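Local coordinates for genome polyprotein (Chicken sicinivirus JSY, PDB 6QWT) that probably copies viral RNA as the RNA-dependent RNA polymerase 3Dpol, the C-terminal piece of the viral polyprotein, at residues Q52-A57 with A170-I175; T90-I95 with L131-P136; T155-E160 with H280-Q285. All coordinates share one frame; numbering follows the deposited sequence.

Interaction 1: residues Q52-A57 with A170-I175; sequences QVAFSA and AKTRLI. Unlike the reference sequence in segment 52-57: Ala57 (reference Lys).
Leu174 fits its two methyls against Phe55 and Ala54, showing how a single branched side chain can join the chain around these two residues to a neighbouring strand. CD1 sits over one face of the Phe55 ring, shifted toward its rim, 4.2 Å from the centroid and 18° off the normal, a CH-pi contact. CD2 reaches Phe55 CZ at 3.9 Å and also borders the methyl of Ala54. The aromatic and aliphatic side chains cross at about a right angle. A second bump, Val53, presses into the bend at Ala170 and Lys171: with CG1 anti to the backbone N (chi1 178°), that methyl comes within 3.4 Å of Ala170 O and meets Lys171 CG. Between them lies the small Ala54, its CB 3.6 Å from Thr172 O. A bridging water donates to both Ala54 O, at 2.9 Å, and Thr172 O. The 170-175 segment carries a KTRLI sequence that matches motif F, which in related picornaviral polymerases belongs to the fingers and lines the nucleotide entry path. Apolar shape-matching thus joins helix 50-54 to this segment, while the water satisfies two carbonyls that could not bond to each other.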
loop_
_atom_site.group_PDB
_atom_site.type_symbol
_atom_site.label_atom_id
_atom_site.label_comp_id
_atom_site.label_asym_id
_atom_site.label_seq_id
_atom_site.Cartn_x
_atom_site.Cartn_y
_atom_site.Cartn_z
ATOM N N GLN A 52 5.275 22.004 -5.739
ATOM C CA GLN A 52 5.782 22.432 -4.441
ATOM C C GLN A 52 5.051 21.724 -3.302
ATOM O O GLN A 52 5.681 21.221 -2.363
ATOM C CB GLN A 52 5.652 23.952 -4.313
ATOM C CG GLN A 52 6.448 24.568 -3.175
ATOM C CD GLN A 52 5.698 24.538 -1.857
ATOM O OE1 GLN A 52 4.486 24.765 -1.812
ATOM N NE2 GLN A 52 6.414 24.250 -0.775
ATOM N N VAL A 53 3.720 21.664 -3.376
ATOM C CA VAL A 53 2.947 21.041 -2.304
ATOM C C VAL A 53 3.201 19.537 -2.254
ATOM O O VAL A 53 3.306 18.950 -1.172
ATOM C CB VAL A 53 1.450 21.358 -2.470
ATOM C CG1 VAL A 53 0.634 20.674 -1.379
ATOM C CG2 VAL A 53 1.221 22.867 -2.453
ATOM N N ALA A 54 3.314 18.890 -3.420
ATOM C CA ALA A 54 3.478 17.438 -3.442
ATOM C C ALA A 54 4.787 16.997 -2.795
ATOM O O ALA A 54 4.882 15.870 -2.297
ATOM C CB ALA A 54 3.400 16.915 -4.878
ATOM N N PHE A 55 5.803 17.856 -2.793
ATOM C CA PHE A 55 7.094 17.534 -2.199
ATOM C C PHE A 55 7.329 18.265 -0.883
ATOM O O PHE A 55 8.448 18.233 -0.361
ATOM C CB PHE A 55 8.222 17.852 -3.184
ATOM C CG PHE A 55 8.358 16.853 -4.299
ATOM C CD1 PHE A 55 7.661 17.017 -5.484
ATOM C CD2 PHE A 55 9.184 15.750 -4.160
ATOM C CE1 PHE A 55 7.782 16.099 -6.510
ATOM C CE2 PHE A 55 9.312 14.826 -5.184
ATOM C CZ PHE A 55 8.610 15.001 -6.360
ATOM N N SER A 56 6.301 18.912 -0.327
ATOM C CA SER A 56 6.508 19.760 0.844
ATOM C C SER A 56 6.803 18.945 2.098
ATOM O O SER A 56 7.487 19.437 3.003
ATOM C CB SER A 56 5.290 20.659 1.067
ATOM O OG SER A 56 4.119 19.898 1.306
ATOM N N ALA A 57 6.304 17.711 2.177
ATOM C CA ALA A 57 6.569 16.873 3.338
ATOM C C ALA A 57 7.896 16.132 3.243
ATOM O O ALA A 57 8.316 15.518 4.231
ATOM C CB ALA A 57 5.433 15.870 3.534
ATOM N N ALA A 170 -4.044 21.681 -3.556
ATOM C CA ALA A 170 -3.077 21.023 -4.441
ATOM C C ALA A 170 -2.321 19.899 -3.735
ATOM O O ALA A 170 -1.178 19.589 -4.084
ATOM C CB ALA A 170 -2.093 22.027 -5.052
ATOM N N LYS A 171 -2.957 19.270 -2.744
ATOM C CA LYS A 171 -2.352 18.161 -2.003
ATOM C C LYS A 171 -2.607 16.866 -2.766
ATOM O O LYS A 171 -3.532 16.105 -2.476
ATOM C CB LYS A 171 -2.913 18.083 -0.589
ATOM C CG LYS A 171 -2.500 19.203 0.341
ATOM C CD LYS A 171 -3.201 19.039 1.678
ATOM C CE LYS A 171 -2.901 20.185 2.628
ATOM N NZ LYS A 171 -3.655 20.030 3.907
ATOM N N THR A 172 -1.762 16.608 -3.755
ATOM C CA THR A 172 -1.842 15.385 -4.538
ATOM C C THR A 172 -0.639 14.505 -4.228
ATOM O O THR A 172 0.477 15.002 -4.047
ATOM C CB THR A 172 -1.919 15.699 -6.031
ATOM O OG1 THR A 172 -0.599 15.829 -6.570
ATOM C CG2 THR A 172 -2.675 16.995 -6.233
ATOM N N ARG A 173 -0.879 13.201 -4.150
ATOM C CA ARG A 173 0.143 12.264 -3.721
ATOM C C ARG A 173 1.082 11.923 -4.875
ATOM O O ARG A 173 0.831 12.241 -6.042
ATOM C CB ARG A 173 -0.494 10.992 -3.158
ATOM C CG ARG A 173 -1.489 11.245 -2.035
ATOM C CD ARG A 173 -1.839 9.959 -1.307
ATOM N NE ARG A 173 -2.766 9.134 -2.076
ATOM C CZ ARG A 173 -2.870 7.816 -1.950
ATOM N NH1 ARG A 173 -2.102 7.173 -1.082
ATOM N NH2 ARG A 173 -3.741 7.141 -2.692
ATOM N N LEU A 174 2.185 11.272 -4.529
ATOM C CA LEU A 174 3.155 10.799 -5.502
ATOM C C LEU A 174 2.994 9.299 -5.702
ATOM O O LEU A 174 2.663 8.568 -4.763
ATOM C CB LEU A 174 4.581 11.111 -5.048
ATOM C CG LEU A 174 4.920 12.588 -4.862
ATOM C CD1 LEU A 174 6.133 12.734 -3.959
ATOM C CD2 LEU A 174 5.164 13.247 -6.208
ATOM N N ILE A 175 3.210 8.848 -6.932
ATOM C CA ILE A 175 3.274 7.428 -7.254
ATOM C C ILE A 175 4.622 7.169 -7.907
ATOM O O ILE A 175 5.001 7.859 -8.862
ATOM C CB ILE A 175 2.105 6.986 -8.158
ATOM C CG1 ILE A 175 2.288 5.535 -8.612
ATOM C CG2 ILE A 175 1.938 7.919 -9.348
ATOM C CD1 ILE A 175 1.109 4.986 -9.395
HETATM O O HOH W 1 2.691 14.003 -2.142
#

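Interaction 2: residues T90-I95 with L131-P136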
loop_
_atom_site.group_PDB
_atom_site.type_symbol
_atom_site.label_atom_id
_atom_site.label_comp_id
_atom_site.label_asym_id
_atom_site.label_seq_id
_atom_site.Cartn_x
_atom_site.Cartn_y
_atom_site.Cartn_z
ATOM N N THR A 90 14.047 -18.511 -7.736
ATOM C CA THR A 90 14.721 -18.494 -9.023
ATOM C C THR A 90 14.206 -17.325 -9.860
ATOM O O THR A 90 13.132 -16.772 -9.607
ATOM C CB THR A 90 14.495 -19.812 -9.769
ATOM O OG1 THR A 90 13.125 -19.898 -10.175
ATOM C CG2 THR A 90 14.829 -21.003 -8.878
ATOM N N MET A 91 14.991 -16.946 -10.868
ATOM C CA MET A 91 14.581 -15.838 -11.724
ATOM C C MET A 91 13.279 -16.152 -12.446
ATOM O O MET A 91 12.416 -15.276 -12.595
ATOM C CB MET A 91 15.677 -15.508 -12.731
ATOM C CG MET A 91 15.338 -14.308 -13.591
ATOM S SD MET A 91 16.582 -13.945 -14.827
ATOM C CE MET A 91 18.023 -13.666 -13.804
ATOM N N LEU A 92 13.113 -17.401 -12.889
ATOM C CA LEU A 92 11.884 -17.790 -13.572
ATOM C C LEU A 92 10.701 -17.806 -12.615
ATOM O O LEU A 92 9.584 -17.435 -12.995
ATOM C CB LEU A 92 12.064 -19.156 -14.230
ATOM C CG LEU A 92 12.765 -19.136 -15.589
ATOM C CD1 LEU A 92 13.408 -20.481 -15.884
ATOM C CD2 LEU A 92 11.782 -18.757 -16.683
ATOM N N GLU A 93 10.921 -18.240 -11.370
ATOM C CA GLU A 93 9.853 -18.193 -10.376
ATOM C C GLU A 93 9.469 -16.755 -10.053
ATOM O O GLU A 93 8.282 -16.445 -9.902
ATOM C CB GLU A 93 10.277 -18.931 -9.107
ATOM C CG GLU A 93 10.045 -20.430 -9.155
ATOM C CD GLU A 93 10.669 -21.158 -7.980
ATOM O OE1 GLU A 93 11.723 -20.703 -7.487
ATOM O OE2 GLU A 93 10.105 -22.187 -7.552
ATOM N N ALA A 94 10.457 -15.864 -9.948
ATOM C CA ALA A 94 10.156 -14.466 -9.661
ATOM C C ALA A 94 9.349 -13.826 -10.783
ATOM O O ALA A 94 8.556 -12.912 -10.532
ATOM C CB ALA A 94 11.448 -13.687 -9.418
ATOM N N ILE A 95 9.526 -14.299 -12.016
ATOM C CA ILE A 95 8.790 -13.742 -13.147
ATOM C C ILE A 95 7.399 -14.357 -13.246
ATOM O O ILE A 95 6.395 -13.644 -13.346
ATOM C CB ILE A 95 9.586 -13.944 -14.450
ATOM C CG1 ILE A 95 10.846 -13.075 -14.446
ATOM C CG2 ILE A 95 8.715 -13.637 -15.663
ATOM C CD1 ILE A 95 11.830 -13.425 -15.539
ATOM N N LEU A 131 6.416 -20.679 -20.017
ATOM C CA LEU A 131 6.664 -19.598 -19.077
ATOM C C LEU A 131 7.347 -18.431 -19.777
ATOM O O LEU A 131 7.805 -18.532 -20.918
ATOM C CB LEU A 131 7.523 -20.085 -17.905
ATOM C CG LEU A 131 7.010 -21.308 -17.148
ATOM C CD1 LEU A 131 8.023 -21.723 -16.096
ATOM C CD2 LEU A 131 5.653 -21.022 -16.520
ATOM N N TYR A 132 7.416 -17.311 -19.063
ATOM C CA TYR A 132 8.064 -16.110 -19.568
ATOM C C TYR A 132 9.551 -16.150 -19.244
ATOM O O TYR A 132 9.936 -16.420 -18.102
ATOM C CB TYR A 132 7.433 -14.858 -18.960
ATOM C CG TYR A 132 6.083 -14.502 -19.528
ATOM C CD1 TYR A 132 5.949 -14.097 -20.849
ATOM C CD2 TYR A 132 4.939 -14.566 -18.742
ATOM C CE1 TYR A 132 4.714 -13.767 -21.374
ATOM C CE2 TYR A 132 3.699 -14.237 -19.258
ATOM C CZ TYR A 132 3.594 -13.839 -20.575
ATOM O OH TYR A 132 2.363 -13.509 -21.096
ATOM N N HIS A 133 10.378 -15.880 -20.251
ATOM C CA HIS A 133 11.811 -15.774 -20.072
ATOM C C HIS A 133 12.276 -14.365 -20.416
ATOM O O HIS A 133 11.766 -13.764 -21.367
ATOM C CB HIS A 133 12.561 -16.786 -20.952
ATOM C CG HIS A 133 12.261 -18.214 -20.621
ATOM N ND1 HIS A 133 13.226 -19.093 -20.175
ATOM C CD2 HIS A 133 11.106 -18.918 -20.674
ATOM C CE1 HIS A 133 12.676 -20.275 -19.964
ATOM N NE2 HIS A 133 11.390 -20.196 -20.260
ATOM N N PRO A 134 13.226 -13.811 -19.669
ATOM C CA PRO A 134 13.725 -12.473 -20.003
ATOM C C PRO A 134 14.563 -12.499 -21.273
ATOM O O PRO A 134 15.282 -13.464 -21.545
ATOM C CB PRO A 134 14.572 -12.095 -18.782
ATOM C CG PRO A 134 15.033 -13.411 -18.240
ATOM C CD PRO A 134 13.903 -14.379 -18.489
ATOM N N CYS A 135 14.454 -11.426 -22.058
ATOM C CA CYS A 135 15.331 -11.260 -23.204
ATOM C C CYS A 135 16.772 -11.106 -22.719
ATOM O O CYS A 135 17.007 -10.764 -21.557
ATOM C CB CYS A 135 14.899 -10.049 -24.032
ATOM S SG CYS A 135 14.990 -8.470 -23.165
ATOM N N PRO A 136 17.757 -11.373 -23.586
ATOM C CA PRO A 136 19.159 -11.309 -23.139
ATOM C C PRO A 136 19.544 -9.993 -22.482
ATOM O O PRO A 136 20.452 -9.974 -21.640
ATOM C CB PRO A 136 19.944 -11.542 -24.436
ATOM C CG PRO A 136 19.030 -12.367 -25.272
ATOM C CD PRO A 136 17.644 -11.871 -24.970
#
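The imidazole of His133 carries Leu92 on one face: CD2 stands over the ring centre, 3.7 Å from the centroid and only 9° off the normal, a CH-pi contact. In the plane of the same ring, Leu131 O lies at the edge, and NE2 is hydrogen-bonded to Asp129. Leu92 CD2 also rests 3.3 Å from Tyr132 O, so one methyl spans both the ring and the strand backbone. The phenol of Tyr132 turns away toward Phe124 and Val126; its contribution here is CB, which meets Ile95 CG2 at 3.7 Å. Two helix side chains share the proline ring of Pro134, Ile95 CD1 touching CD at 3.7 Å and Met91 SD touching CG at 3.8 Å. In Met91, chi1 (-176°) puts CG anti to the backbone N and chi2 (-178°) carries SD on to the proline. The helix itself begins with a capping box, in which Glu93 N bonds to Thr90 OG1 at 3.0 Å and Thr90 N to Glu93 OE1. The contact lays helix 91-96 on strand 132-134 of a two-stranded hairpin near the protein surface. Its chemistry is dispersion between the segments, while the Asp129 bond probably helps to fix the imidazole beneath Leu92.

Interaction 3: residues T155-E160 with H280-Q285; sequences TFLKDE and HVFGDQ
Thr155 and Val281 are joined by a backbone hydrogen bond, Thr155 N to Val281 O, at 2.9 Å and nearly straight (167°), the sort of link that registers two parallel neighbours in a sheet. Beside it, a water donates to Thr155 O and to Val281 O and accepts from Gly283 N, carrying the connection on where strand 280-282 turns off. Val281 O therefore receives two donors. The Phe282 ring, whose CG is anti to the backbone N (chi1 177°), presents its edge to strand 155-157. Its CD1 lies 3.2 Å from Thr155 O and 3.7 Å from Thr155 CG2, and CE1 meets Leu157 CG at 4.1 Å. The other branch of Thr155, OG1, comes in the plane of the His280 ring, 3.6 Å from ND1, a proximity and not a bond.

The second shell explains that proximity: Glu176 OE2 is hydrogen-bonded to both Thr155 OG1 and His280 ND1, holding them together. His280 NE2 is tied to Ser278, and Tyr287 and Tyr153 meet the imidazole with nearly parallel and modestly tilted planes. Phe282 is braced in its turn by the ring of Phe55, edge to face. Beyond it, a type II' turn from Phe282 to Gln285, with Gly283 at positive phi, folds the chain back into strand 285-290, which lies between this strand and the N-terminal strand 2-5.

The pairing sits inside the mixed five-stranded sheet, consistent with the fingers of picornaviral polymerases. A carboxylate gripping a buried imidazole and hydroxyl would be expected to keep a proton on ND1 and might favour a charged ring, while the aromatic edge may offer Thr155 O a weakly polar neighbour in addition to its water.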
loop_
_atom_site.group_PDB
_atom_site.type_symbol
_atom_site.label_atom_id
_atom_site.label_comp_id
_atom_site.label_asym_id
_atom_site.label_seq_id
_atom_site.Cartn_x
_atom_site.Cartn_y
_atom_site.Cartn_z
ATOM N N THR A 155 9.086 8.936 -10.718
ATOM C CA THR A 155 8.158 9.625 -9.828
ATOM C C THR A 155 7.134 10.406 -10.643
ATOM O O THR A 155 7.501 11.154 -11.554
ATOM C CB THR A 155 8.906 10.573 -8.886
ATOM O OG1 THR A 155 9.886 9.838 -8.144
ATOM C CG2 THR A 155 7.940 11.246 -7.921
ATOM N N PHE A 156 5.858 10.238 -10.304
ATOM C CA PHE A 156 4.770 10.952 -10.951
ATOM C C PHE A 156 3.802 11.476 -9.899
ATOM O O PHE A 156 3.804 11.040 -8.745
ATOM C CB PHE A 156 4.007 10.056 -11.941
ATOM C CG PHE A 156 4.856 9.523 -13.062
ATOM C CD1 PHE A 156 5.358 10.374 -14.034
ATOM C CD2 PHE A 156 5.143 8.169 -13.149
ATOM C CE1 PHE A 156 6.137 9.887 -15.068
ATOM C CE2 PHE A 156 5.922 7.675 -14.181
ATOM C CZ PHE A 156 6.418 8.536 -15.141
ATOM N N LEU A 157 2.974 12.429 -10.314
ATOM C CA LEU A 157 1.824 12.833 -9.519
ATOM C C LEU A 157 0.707 11.814 -9.710
ATOM O O LEU A 157 0.377 11.439 -10.843
ATOM C CB LEU A 157 1.363 14.230 -9.929
ATOM C CG LEU A 157 2.432 15.318 -9.838
ATOM C CD1 LEU A 157 1.928 16.635 -10.411
ATOM C CD2 LEU A 157 2.884 15.491 -8.396
ATOM N N LYS A 158 0.143 11.347 -8.603
ATOM C CA LYS A 158 -0.831 10.262 -8.666
ATOM C C LYS A 158 -2.171 10.799 -9.149
ATOM O O LYS A 158 -2.808 11.612 -8.471
ATOM C CB LYS A 158 -0.976 9.579 -7.310
ATOM C CG LYS A 158 -1.824 8.312 -7.384
ATOM C CD LYS A 158 -1.957 7.590 -6.048
ATOM C CE LYS A 158 -1.919 6.080 -6.274
ATOM N NZ LYS A 158 -0.999 5.430 -5.304
ATOM N N ASP A 159 -2.602 10.325 -10.312
ATOM C CA ASP A 159 -3.878 10.700 -10.911
ATOM C C ASP A 159 -4.985 9.897 -10.235
ATOM O O ASP A 159 -5.127 8.695 -10.481
ATOM C CB ASP A 159 -3.820 10.431 -12.410
ATOM C CG ASP A 159 -5.039 10.949 -13.162
ATOM O OD1 ASP A 159 -5.105 10.684 -14.382
ATOM O OD2 ASP A 159 -5.923 11.606 -12.559
ATOM N N GLU A 160 -5.763 10.554 -9.374
ATOM C CA GLU A 160 -6.765 9.864 -8.572
ATOM C C GLU A 160 -7.775 10.875 -8.047
ATOM O O GLU A 160 -7.512 12.078 -8.012
ATOM C CB GLU A 160 -6.128 9.108 -7.399
ATOM C CG GLU A 160 -5.806 10.012 -6.209
ATOM C CD GLU A 160 -4.894 9.357 -5.189
ATOM O OE1 GLU A 160 -4.018 10.061 -4.639
ATOM O OE2 GLU A 160 -5.055 8.145 -4.936
ATOM N N HIS A 280 15.719 8.776 -7.620
ATOM C CA HIS A 280 14.427 9.114 -8.195
ATOM C C HIS A 280 14.606 10.036 -9.391
ATOM O O HIS A 280 15.595 10.766 -9.489
ATOM C CB HIS A 280 13.516 9.799 -7.167
ATOM C CG HIS A 280 13.252 8.982 -5.941
ATOM N ND1 HIS A 280 12.009 8.461 -5.649
ATOM C CD2 HIS A 280 14.065 8.609 -4.922
ATOM C CE1 HIS A 280 12.070 7.799 -4.507
ATOM N NE2 HIS A 280 13.306 7.870 -4.048
ATOM N N VAL A 281 13.634 9.998 -10.301
ATOM C CA VAL A 281 13.573 10.943 -11.411
ATOM C C VAL A 281 12.133 11.425 -11.551
ATOM O O VAL A 281 11.222 10.625 -11.794
ATOM C CB VAL A 281 14.092 10.345 -12.733
ATOM C CG1 VAL A 281 13.380 9.038 -13.097
ATOM C CG2 VAL A 281 13.990 11.371 -13.851
ATOM N N PHE A 282 11.925 12.724 -11.366
ATOM C CA PHE A 282 10.614 13.358 -11.484
ATOM C C PHE A 282 10.701 14.351 -12.636
ATOM O O PHE A 282 11.128 15.495 -12.449
ATOM C CB PHE A 282 10.225 14.040 -10.174
ATOM C CG PHE A 282 8.916 14.779 -10.231
ATOM C CD1 PHE A 282 7.713 14.089 -10.231
ATOM C CD2 PHE A 282 8.888 16.162 -10.264
ATOM C CE1 PHE A 282 6.508 14.766 -10.272
ATOM C CE2 PHE A 282 7.686 16.846 -10.306
ATOM C CZ PHE A 282 6.496 16.148 -10.310
ATOM N N GLY A 283 10.305 13.919 -13.828
ATOM C CA GLY A 283 10.511 14.760 -14.995
ATOM C C GLY A 283 12.003 14.830 -15.275
ATOM O O GLY A 283 12.672 13.805 -15.467
ATOM N N ASP A 284 12.548 16.046 -15.295
ATOM C CA ASP A 284 13.983 16.266 -15.423
ATOM C C ASP A 284 14.638 16.575 -14.078
ATOM O O ASP A 284 15.767 17.080 -14.039
ATOM C CB ASP A 284 14.262 17.391 -16.427
ATOM C CG ASP A 284 15.729 17.467 -16.842
ATOM O OD1 ASP A 284 16.302 16.425 -17.226
ATOM O OD2 ASP A 284 16.306 18.572 -16.776
ATOM N N GLN A 285 13.948 16.287 -12.976
ATOM C CA GLN A 285 14.489 16.478 -11.634
ATOM C C GLN A 285 15.053 15.147 -11.147
ATOM O O GLN A 285 14.300 14.202 -10.884
ATOM C CB GLN A 285 13.420 17.008 -10.682
ATOM C CG GLN A 285 12.797 18.322 -11.117
ATOM C CD GLN A 285 13.814 19.442 -11.234
ATOM O OE1 GLN A 285 14.406 19.866 -10.241
ATOM N NE2 GLN A 285 14.018 19.929 -12.452
HETATM O O HOH W 2 9.121 11.105 -13.791
#

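How the interactions relate
Interactions 1 and 3 form one continuous contact region, their centres 10 Å apart on adjoining strands 174-177 and 152-157. Arg173 NH2 of interaction 1 forms a salt bridge with Glu160 OE2 of interaction 3 at 2.8 Å, and Arg173 O probably accepts from Lys158 N at the same distance. Leu157 packs on both Ala54 and Leu174, and Phe55 meets Phe282 edge to face, so this corner touches strands 152-157, 174-177 and 277-282. Interaction 2 stands apart, 36 Å from interaction 1 and 28 Å from interaction 3 between centres, though its segments are nested within the chain loop that interaction 1 closes. Interactions 1 and 3 both carry sequence matching motif F, KTRLI and KDE, which in relatives lines the nucleotide entry path.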